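Transcriptional regulator (Corynebacterium diphtheriae, PDB 3LMM) is of unknown function but probably binds nucleic acid and regulates transcription. Local coordinates at residues A308-D321 / S329-A341. Numbering follows the deposited sequence.
Sequences AMIHRDWNRSEPID and STLIVRSPGGFPA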
ATOM      1  N   ALA A 308      13.254  -1.269  -0.761  1.00 28.75           N
ATOM      2  CA  ALA A 308      14.331  -0.972  -1.698  1.00 22.80           C
ATOM      3  C   ALA A 308      14.406  -2.101  -2.728  1.00 22.13           C
ATOM      4  O   ALA A 308      14.423  -1.858  -3.929  1.00 22.74           O
ATOM      5  CB  ALA A 308      15.643  -0.860  -0.943  1.00 18.73           C
HETATM    6  N   MSE A 309      14.424  -3.336  -2.234  1.00 22.14           N
HETATM    7  CA  MSE A 309      14.501  -4.529  -3.069  1.00 17.36           C
HETATM    8  C   MSE A 309      13.446  -4.562  -4.169  1.00 17.02           C
HETATM    9  O   MSE A 309      13.591  -5.276  -5.159  1.00 24.33           O
HETATM   10  CB  MSE A 309      14.337  -5.757  -2.182  1.00 28.42           C
HETATM   11  CG  MSE A 309      15.051  -6.982  -2.664  1.00 44.48           C
HETATM   12 SE   MSE A 309      16.932  -6.692  -2.601  1.00 51.71          SE
HETATM   13  CE  MSE A 309      17.421  -8.172  -3.762  1.00 54.63           C
ATOM     14  N   ILE A 310      12.388  -3.784  -3.985  1.00 17.77           N
ATOM     15  CA  ILE A 310      11.275  -3.723  -4.926  1.00 12.43           C
ATOM     16  C   ILE A 310      11.258  -2.467  -5.786  1.00 14.53           C
ATOM     17  O   ILE A 310      10.884  -2.528  -6.949  1.00 12.07           O
ATOM     18  CB  ILE A 310       9.930  -3.810  -4.161  1.00  7.94           C
ATOM     19  CG1 ILE A 310       9.785  -5.205  -3.546  1.00 12.69           C
ATOM     20  CG2 ILE A 310       8.767  -3.489  -5.076  1.00  1.00           C
ATOM     21  CD1 ILE A 310       8.491  -5.429  -2.787  1.00 11.95           C
ATOM     22  N   HIS A 311      11.645  -1.331  -5.216  1.00 19.09           N
ATOM     23  CA  HIS A 311      11.629  -0.083  -5.968  1.00 16.72           C
ATOM     24  C   HIS A 311      12.993   0.400  -6.414  1.00 19.89           C
ATOM     25  O   HIS A 311      13.123   1.506  -6.924  1.00 25.27           O
ATOM     26  CB  HIS A 311      10.921   0.999  -5.163  1.00 15.57           C
ATOM     27  CG  HIS A 311       9.501   0.655  -4.837  1.00 26.63           C
ATOM     28  ND1 HIS A 311       9.165  -0.303  -3.904  1.00 34.00           N
ATOM     29  CD2 HIS A 311       8.333   1.093  -5.360  1.00 25.93           C
ATOM     30  CE1 HIS A 311       7.849  -0.439  -3.864  1.00 35.25           C
ATOM     31  NE2 HIS A 311       7.321   0.399  -4.740  1.00 41.57           N
ATOM     32  N   ARG A 312      14.007  -0.440  -6.220  1.00 30.20           N
ATOM     33  CA  ARG A 312      15.395  -0.176  -6.617  1.00 20.04           C
ATOM     34  C   ARG A 312      15.391   0.192  -8.094  1.00 28.95           C
ATOM     35  O   ARG A 312      14.377   0.037  -8.772  1.00 38.31           O
ATOM     36  CB  ARG A 312      16.180  -1.465  -6.424  1.00 14.92           C
ATOM     37  CG  ARG A 312      17.607  -1.425  -6.839  1.00 17.39           C
ATOM     38  CD  ARG A 312      18.144  -2.828  -6.770  1.00 16.60           C
ATOM     39  NE  ARG A 312      19.596  -2.907  -6.862  1.00 23.99           N
ATOM     40  CZ  ARG A 312      20.335  -2.284  -7.770  1.00 29.13           C
ATOM     41  NH1 ARG A 312      19.760  -1.510  -8.687  1.00 27.84           N
ATOM     42  NH2 ARG A 312      21.653  -2.454  -7.760  1.00 34.53           N
ATOM     43  N   ASP A 313      16.509   0.675  -8.614  1.00 31.18           N
ATOM     44  CA  ASP A 313      16.508   0.989 -10.031  1.00 30.95           C
ATOM     45  C   ASP A 313      16.705  -0.316 -10.833  1.00 40.25           C
ATOM     46  O   ASP A 313      16.202  -0.446 -11.945  1.00 55.64           O
ATOM     47  CB  ASP A 313      17.590   2.010 -10.380  1.00 32.68           C
ATOM     48  CG  ASP A 313      17.420   2.585 -11.785  1.00 30.33           C
ATOM     49  OD1 ASP A 313      17.601   3.809 -11.969  1.00 35.26           O
ATOM     50  OD2 ASP A 313      17.109   1.822 -12.719  1.00 21.47           O
ATOM     51  N   TRP A 314      17.412  -1.290 -10.270  1.00 31.63           N
ATOM     52  CA  TRP A 314      17.617  -2.570 -10.948  1.00 30.76           C
ATOM     53  C   TRP A 314      18.261  -2.499 -12.301  1.00 31.39           C
ATOM     54  O   TRP A 314      18.693  -3.516 -12.850  1.00 34.42           O
ATOM     55  CB  TRP A 314      16.305  -3.344 -11.077  1.00 14.01           C
ATOM     56  CG  TRP A 314      15.943  -4.017  -9.821  1.00 18.24           C
ATOM     57  CD1 TRP A 314      14.731  -3.996  -9.208  1.00 25.37           C
ATOM     58  CD2 TRP A 314      16.808  -4.778  -8.973  1.00 14.69           C
ATOM     59  NE1 TRP A 314      14.784  -4.681  -8.024  1.00 27.47           N
ATOM     60  CE2 TRP A 314      16.053  -5.167  -7.851  1.00 20.17           C
ATOM     61  CE3 TRP A 314      18.157  -5.142  -9.038  1.00  5.13           C
ATOM     62  CZ2 TRP A 314      16.593  -5.937  -6.813  1.00 22.71           C
ATOM     63  CZ3 TRP A 314      18.696  -5.900  -8.009  1.00 12.79           C
ATOM     64  CH2 TRP A 314      17.919  -6.280  -6.904  1.00 15.36           C
ATOM     65  N   ASN A 315      18.311  -1.305 -12.864  1.00 31.73           N
ATOM     66  CA  ASN A 315      18.947  -1.151 -14.152  1.00 30.10           C
ATOM     67  C   ASN A 315      20.343  -0.629 -13.855  1.00 28.34           C
ATOM     68  O   ASN A 315      21.214  -0.650 -14.722  1.00 30.05           O
ATOM     69  CB  ASN A 315      18.182  -0.163 -15.030  1.00 37.16           C
ATOM     70  CG  ASN A 315      18.872   0.082 -16.364  1.00 32.72           C
ATOM     71  OD1 ASN A 315      19.270   1.204 -16.664  1.00 29.41           O
ATOM     72  ND2 ASN A 315      19.018  -0.974 -17.166  1.00 21.84           N
ATOM     73  N   ARG A 316      20.547  -0.175 -12.617  1.00 17.86           N
ATOM     74  CA  ARG A 316      21.845   0.332 -12.202  1.00 22.25           C
ATOM     75  C   ARG A 316      22.708  -0.785 -11.646  1.00 24.89           C
ATOM     76  O   ARG A 316      22.197  -1.807 -11.192  1.00 31.80           O
ATOM     77  CB  ARG A 316      21.692   1.450 -11.173  1.00 10.56           C
ATOM     78  CG  ARG A 316      21.613   2.831 -11.799  1.00  9.85           C
ATOM     79  CD  ARG A 316      20.526   3.655 -11.133  1.00 25.10           C
ATOM     80  NE  ARG A 316      20.966   4.978 -10.682  1.00 20.62           N
ATOM     81  CZ  ARG A 316      22.123   5.210 -10.065  1.00 23.94           C
ATOM     82  NH1 ARG A 316      22.983   4.221  -9.825  1.00  7.54           N
ATOM     83  NH2 ARG A 316      22.408   6.432  -9.662  1.00 31.45           N
ATOM     84  N   SER A 317      24.022  -0.595 -11.691  1.00 25.30           N
ATOM     85  CA  SER A 317      24.948  -1.613 -11.212  1.00 21.79           C
ATOM     86  C   SER A 317      25.050  -1.626  -9.705  1.00 26.19           C
ATOM     87  O   SER A 317      24.707  -2.613  -9.047  1.00 24.45           O
ATOM     88  CB  SER A 317      26.331  -1.371 -11.808  1.00 24.98           C
ATOM     89  OG  SER A 317      26.292  -1.436 -13.226  1.00 30.42           O
ATOM     90  N   GLU A 318      25.523  -0.507  -9.171  1.00 30.64           N
ATOM     91  CA  GLU A 318      25.711  -0.337  -7.739  1.00 32.77           C
ATOM     92  C   GLU A 318      24.596  -0.970  -6.886  1.00 31.61           C
ATOM     93  O   GLU A 318      23.411  -0.767  -7.130  1.00 36.51           O
ATOM     94  CB  GLU A 318      25.912   1.163  -7.421  1.00 34.41           C
ATOM     95  CG  GLU A 318      24.941   2.184  -8.077  1.00 46.84           C
ATOM     96  CD  GLU A 318      25.349   2.677  -9.477  1.00 44.83           C
ATOM     97  OE1 GLU A 318      25.002   2.010 -10.479  1.00 40.64           O
ATOM     98  OE2 GLU A 318      26.015   3.738  -9.562  1.00 39.50           O
ATOM     99  N   PRO A 319      24.978  -1.768  -5.876  1.00 30.59           N
ATOM    100  CA  PRO A 319      24.025  -2.442  -4.991  1.00 29.24           C
ATOM    101  C   PRO A 319      23.359  -1.508  -4.002  1.00 25.77           C
ATOM    102  O   PRO A 319      23.813  -0.388  -3.779  1.00 30.46           O
ATOM    103  CB  PRO A 319      24.887  -3.474  -4.264  1.00 24.29           C
ATOM    104  CG  PRO A 319      26.114  -3.606  -5.133  1.00 37.04           C
ATOM    105  CD  PRO A 319      26.348  -2.198  -5.574  1.00 22.66           C
ATOM    106  N   ILE A 320      22.265  -1.979  -3.420  1.00 26.59           N
ATOM    107  CA  ILE A 320      21.568  -1.211  -2.413  1.00 15.65           C
ATOM    108  C   ILE A 320      22.610  -1.163  -1.308  1.00 23.69           C
ATOM    109  O   ILE A 320      23.083  -2.208  -0.847  1.00 23.62           O
ATOM    110  CB  ILE A 320      20.319  -1.960  -1.891  1.00 15.33           C
ATOM    111  CG1 ILE A 320      19.319  -2.177  -3.035  1.00 17.64           C
ATOM    112  CG2 ILE A 320      19.686  -1.186  -0.753  1.00  6.96           C
ATOM    113  CD1 ILE A 320      18.146  -3.093  -2.688  1.00  1.78           C
ATOM    114  N   ASP A 321      22.987   0.044  -0.911  1.00 23.90           N
ATOM    115  CA  ASP A 321      23.976   0.229   0.140  1.00 23.36           C
ATOM    116  C   ASP A 321      23.233   0.379   1.450  1.00 24.15           C
ATOM    117  O   ASP A 321      22.521   1.366   1.647  1.00 24.55           O
ATOM    118  CB  ASP A 321      24.800   1.501  -0.134  1.00 36.49           C
ATOM    119  CG  ASP A 321      25.849   1.774   0.935  1.00 40.92           C
ATOM    120  OD1 ASP A 321      26.520   2.835   0.871  1.00 47.94           O
ATOM    121  OD2 ASP A 321      26.007   0.925   1.839  1.00 53.52           O
ATOM    122  N   SER A 329      22.568   3.326  16.923  1.00 28.91           N
ATOM    123  CA  SER A 329      21.497   2.377  16.676  1.00 24.08           C
ATOM    124  C   SER A 329      20.728   2.773  15.433  1.00 21.89           C
ATOM    125  O   SER A 329      19.538   2.504  15.345  1.00 29.69           O
ATOM    126  CB  SER A 329      20.520   2.321  17.851  1.00 20.22           C
ATOM    127  OG  SER A 329      21.165   2.044  19.071  1.00 39.41           O
ATOM    128  N   THR A 330      21.369   3.420  14.466  1.00 17.89           N
ATOM    129  CA  THR A 330      20.592   3.785  13.285  1.00 18.75           C
ATOM    130  C   THR A 330      20.971   2.957  12.057  1.00 17.56           C
ATOM    131  O   THR A 330      22.101   2.504  11.928  1.00 14.70           O
ATOM    132  CB  THR A 330      20.671   5.316  12.978  1.00 19.78           C
ATOM    133  OG1 THR A 330      21.609   5.540  11.928  1.00 20.07           O
ATOM    134  CG2 THR A 330      21.073   6.107  14.212  1.00  3.86           C
ATOM    135  N   LEU A 331      19.996   2.740  11.180  1.00 16.17           N
ATOM    136  CA  LEU A 331      20.211   1.973   9.968  1.00 10.86           C
ATOM    137  C   LEU A 331      19.872   2.812   8.758  1.00 13.64           C
ATOM    138  O   LEU A 331      18.775   3.360   8.657  1.00 24.26           O
ATOM    139  CB  LEU A 331      19.351   0.708   9.950  1.00 12.22           C
ATOM    140  CG  LEU A 331      19.206   0.006   8.584  1.00 11.04           C
ATOM    141  CD1 LEU A 331      19.164  -1.505   8.750  1.00 15.11           C
ATOM    142  CD2 LEU A 331      17.957   0.488   7.903  1.00  1.77           C
ATOM    143  N   ILE A 332      20.811   2.914   7.830  1.00 18.81           N
ATOM    144  CA  ILE A 332      20.575   3.697   6.633  1.00 14.89           C
ATOM    145  C   ILE A 332      20.483   2.762   5.443  1.00 18.41           C
ATOM    146  O   ILE A 332      21.240   1.795   5.337  1.00 15.04           O
ATOM    147  CB  ILE A 332      21.703   4.689   6.404  1.00  9.10           C
ATOM    148  CG1 ILE A 332      22.163   5.266   7.739  1.00  8.30           C
ATOM    149  CG2 ILE A 332      21.210   5.812   5.532  1.00 15.03           C
ATOM    150  CD1 ILE A 332      23.357   6.150   7.626  1.00 18.75           C
ATOM    151  N   VAL A 333      19.545   3.051   4.550  1.00 20.81           N
ATOM    152  CA  VAL A 333      19.359   2.236   3.354  1.00 21.35           C
ATOM    153  C   VAL A 333      19.345   3.099   2.093  1.00 27.53           C
ATOM    154  O   VAL A 333      18.323   3.692   1.746  1.00 26.60           O
ATOM    155  CB  VAL A 333      18.047   1.428   3.413  1.00 13.39           C
ATOM    156  CG1 VAL A 333      17.832   0.688   2.099  1.00  4.81           C
ATOM    157  CG2 VAL A 333      18.100   0.449   4.564  1.00  6.56           C
ATOM    158  N   ARG A 334      20.490   3.152   1.416  1.00 24.87           N
ATOM    159  CA  ARG A 334      20.651   3.914   0.186  1.00 26.92           C
ATOM    160  C   ARG A 334      20.311   3.020  -0.996  1.00 32.78           C
ATOM    161  O   ARG A 334      20.900   1.953  -1.150  1.00 36.81           O
ATOM    162  CB  ARG A 334      22.095   4.386   0.043  1.00 26.90           C
ATOM    163  CG  ARG A 334      22.515   5.488   0.993  1.00 40.67           C
ATOM    164  CD  ARG A 334      24.022   5.446   1.233  1.00 56.14           C
ATOM    165  NE  ARG A 334      24.509   6.638   1.920  1.00 64.89           N
ATOM    166  CZ  ARG A 334      24.684   7.815   1.327  1.00 78.82           C
ATOM    167  NH1 ARG A 334      24.419   7.956   0.032  1.00 79.36           N
ATOM    168  NH2 ARG A 334      25.114   8.857   2.029  1.00 85.73           N
ATOM    169  N   SER A 335      19.370   3.450  -1.831  1.00 34.38           N
ATOM    170  CA  SER A 335      18.986   2.666  -3.004  1.00 34.28           C
ATOM    171  C   SER A 335      19.189   3.403  -4.324  1.00 35.95           C
ATOM    172  O   SER A 335      18.767   4.550  -4.484  1.00 30.44           O
ATOM    173  CB  SER A 335      17.533   2.232  -2.892  1.00 35.78           C
ATOM    174  OG  SER A 335      17.370   1.305  -1.845  1.00 46.91           O
ATOM    175  N   PRO A 336      19.820   2.734  -5.299  1.00 37.55           N
ATOM    176  CA  PRO A 336      20.057   3.366  -6.597  1.00 37.80           C
ATOM    177  C   PRO A 336      18.762   3.803  -7.277  1.00 42.24           C
ATOM    178  O   PRO A 336      17.798   3.035  -7.381  1.00 49.70           O
ATOM    179  CB  PRO A 336      20.786   2.279  -7.373  1.00 32.17           C
ATOM    180  CG  PRO A 336      20.208   1.024  -6.804  1.00 34.61           C
ATOM    181  CD  PRO A 336      20.227   1.320  -5.328  1.00 36.84           C
ATOM    182  N   GLY A 337      18.746   5.048  -7.741  1.00 44.49           N
ATOM    183  CA  GLY A 337      17.574   5.583  -8.414  1.00 39.55           C
ATOM    184  C   GLY A 337      16.964   6.718  -7.621  1.00 36.14           C
ATOM    185  O   GLY A 337      17.369   6.972  -6.488  1.00 35.51           O
ATOM    186  N   GLY A 338      15.990   7.401  -8.213  1.00 31.07           N
ATOM    187  CA  GLY A 338      15.342   8.502  -7.528  1.00 34.13           C
ATOM    188  C   GLY A 338      13.845   8.540  -7.758  1.00 37.90           C
ATOM    189  O   GLY A 338      13.329   7.842  -8.631  1.00 46.86           O
ATOM    190  N   PHE A 339      13.148   9.357  -6.972  1.00 42.12           N
ATOM    191  CA  PHE A 339      11.695   9.511  -7.079  1.00 50.77           C
ATOM    192  C   PHE A 339      11.273   9.841  -8.504  1.00 62.30           C
ATOM    193  O   PHE A 339      11.745  10.830  -9.077  1.00 60.65           O
ATOM    194  CB  PHE A 339      11.217  10.647  -6.179  1.00 46.95           C
ATOM    195  CG  PHE A 339      11.507  10.438  -4.734  1.00 34.63           C
ATOM    196  CD1 PHE A 339      11.599  11.524  -3.872  1.00 35.08           C
ATOM    197  CD2 PHE A 339      11.676   9.163  -4.225  1.00 33.66           C
ATOM    198  CE1 PHE A 339      11.862  11.341  -2.523  1.00 35.59           C
ATOM    199  CE2 PHE A 339      11.937   8.969  -2.883  1.00 40.29           C
ATOM    200  CZ  PHE A 339      12.030  10.060  -2.027  1.00 38.78           C
ATOM    201  N   PRO A 340      10.362   9.040  -9.083  1.00 71.65           N
ATOM    202  CA  PRO A 340       9.909   9.307 -10.454  1.00 78.80           C
ATOM    203  C   PRO A 340       9.376  10.735 -10.626  1.00 84.83           C
ATOM    204  O   PRO A 340       8.746  11.277  -9.719  1.00 89.81           O
ATOM    205  CB  PRO A 340       8.833   8.239 -10.676  1.00 70.27           C
ATOM    206  CG  PRO A 340       8.337   7.953  -9.289  1.00 66.70           C
ATOM    207  CD  PRO A 340       9.609   7.923  -8.488  1.00 67.17           C
ATOM    208  N   ALA A 341       9.642  11.342 -11.785  1.00 91.24           N
ATOM    209  CA  ALA A 341       9.193  12.708 -12.073  1.00 92.11           C
ATOM    210  C   ALA A 341       7.709  12.856 -11.759  1.00 93.23           C
ATOM    211  O   ALA A 341       6.863  12.672 -12.635  1.00 97.35           O
ATOM    212  CB  ALA A 341       9.457  13.050 -13.543  1.00 87.55           C
TER
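Pro-336 is touched by two arginines of 308-321, Arg-312 at CG and Arg-316 at CB. Its CG lies over one face of the Arg-312 guanidinium, offset toward the rim and 3.4 Å from Arg-312 CZ. Arg-312 reaches it with CG anti to the backbone N (chi1 177°) and a chain extended as far as NE. The edge of the same guanidinium meets Ser-317 O in its plane, where NH2 gives a weak hydrogen bond. Arg-316 comes to the proline ring by a chain bent at chi2 and chi3. Its CB and CD each approach Pro-336 CB at 4.0 Å, and one face of its guanidinium looks onto the peptide between Pro-336 and Gly-337. At the edge of the Arg-316 guanidinium, Asp-313 OD1 makes a long salt bridge to Arg-316 NE. Gly-337 packs against Asp-313, and its positive phi of 115° suits a residue without a side chain.

Strands 320-325 and 330-336 form a beta hairpin in the six-stranded mixed sheet, and helix 298-311 leads into this hairpin through the loop 312-319. This part of the chain is consistent with an ATPase-type domain like the C-terminal part of RecG-like proteins. Asp-321 and Arg-334 are an antiparallel hydrogen-bonded pair: Asp-321 N donates to Arg-334 O (2.8 Å), and Arg-334 N to Asp-321 O (2.7 Å). Their side chains run side by side in the same direction. Asp-321 OD1 touches Arg-334 CD at 3.6 Å but lies well out of the guanidinium plane, so only charge attraction is expected there. That carboxylate forms its salt bridge with Arg-323 instead.

Val-333, Ile-320 and Ala-308 form a small buried apolar cluster beside the last turn of helix 298-311, and Ser-335 lies at its edge. Val-333 CG1 meets Ile-320 CG2 at 3.9 Å and Ala-308 CB at 4.1 Å. Ile-320 CG2 also packs against Ser-335 OG.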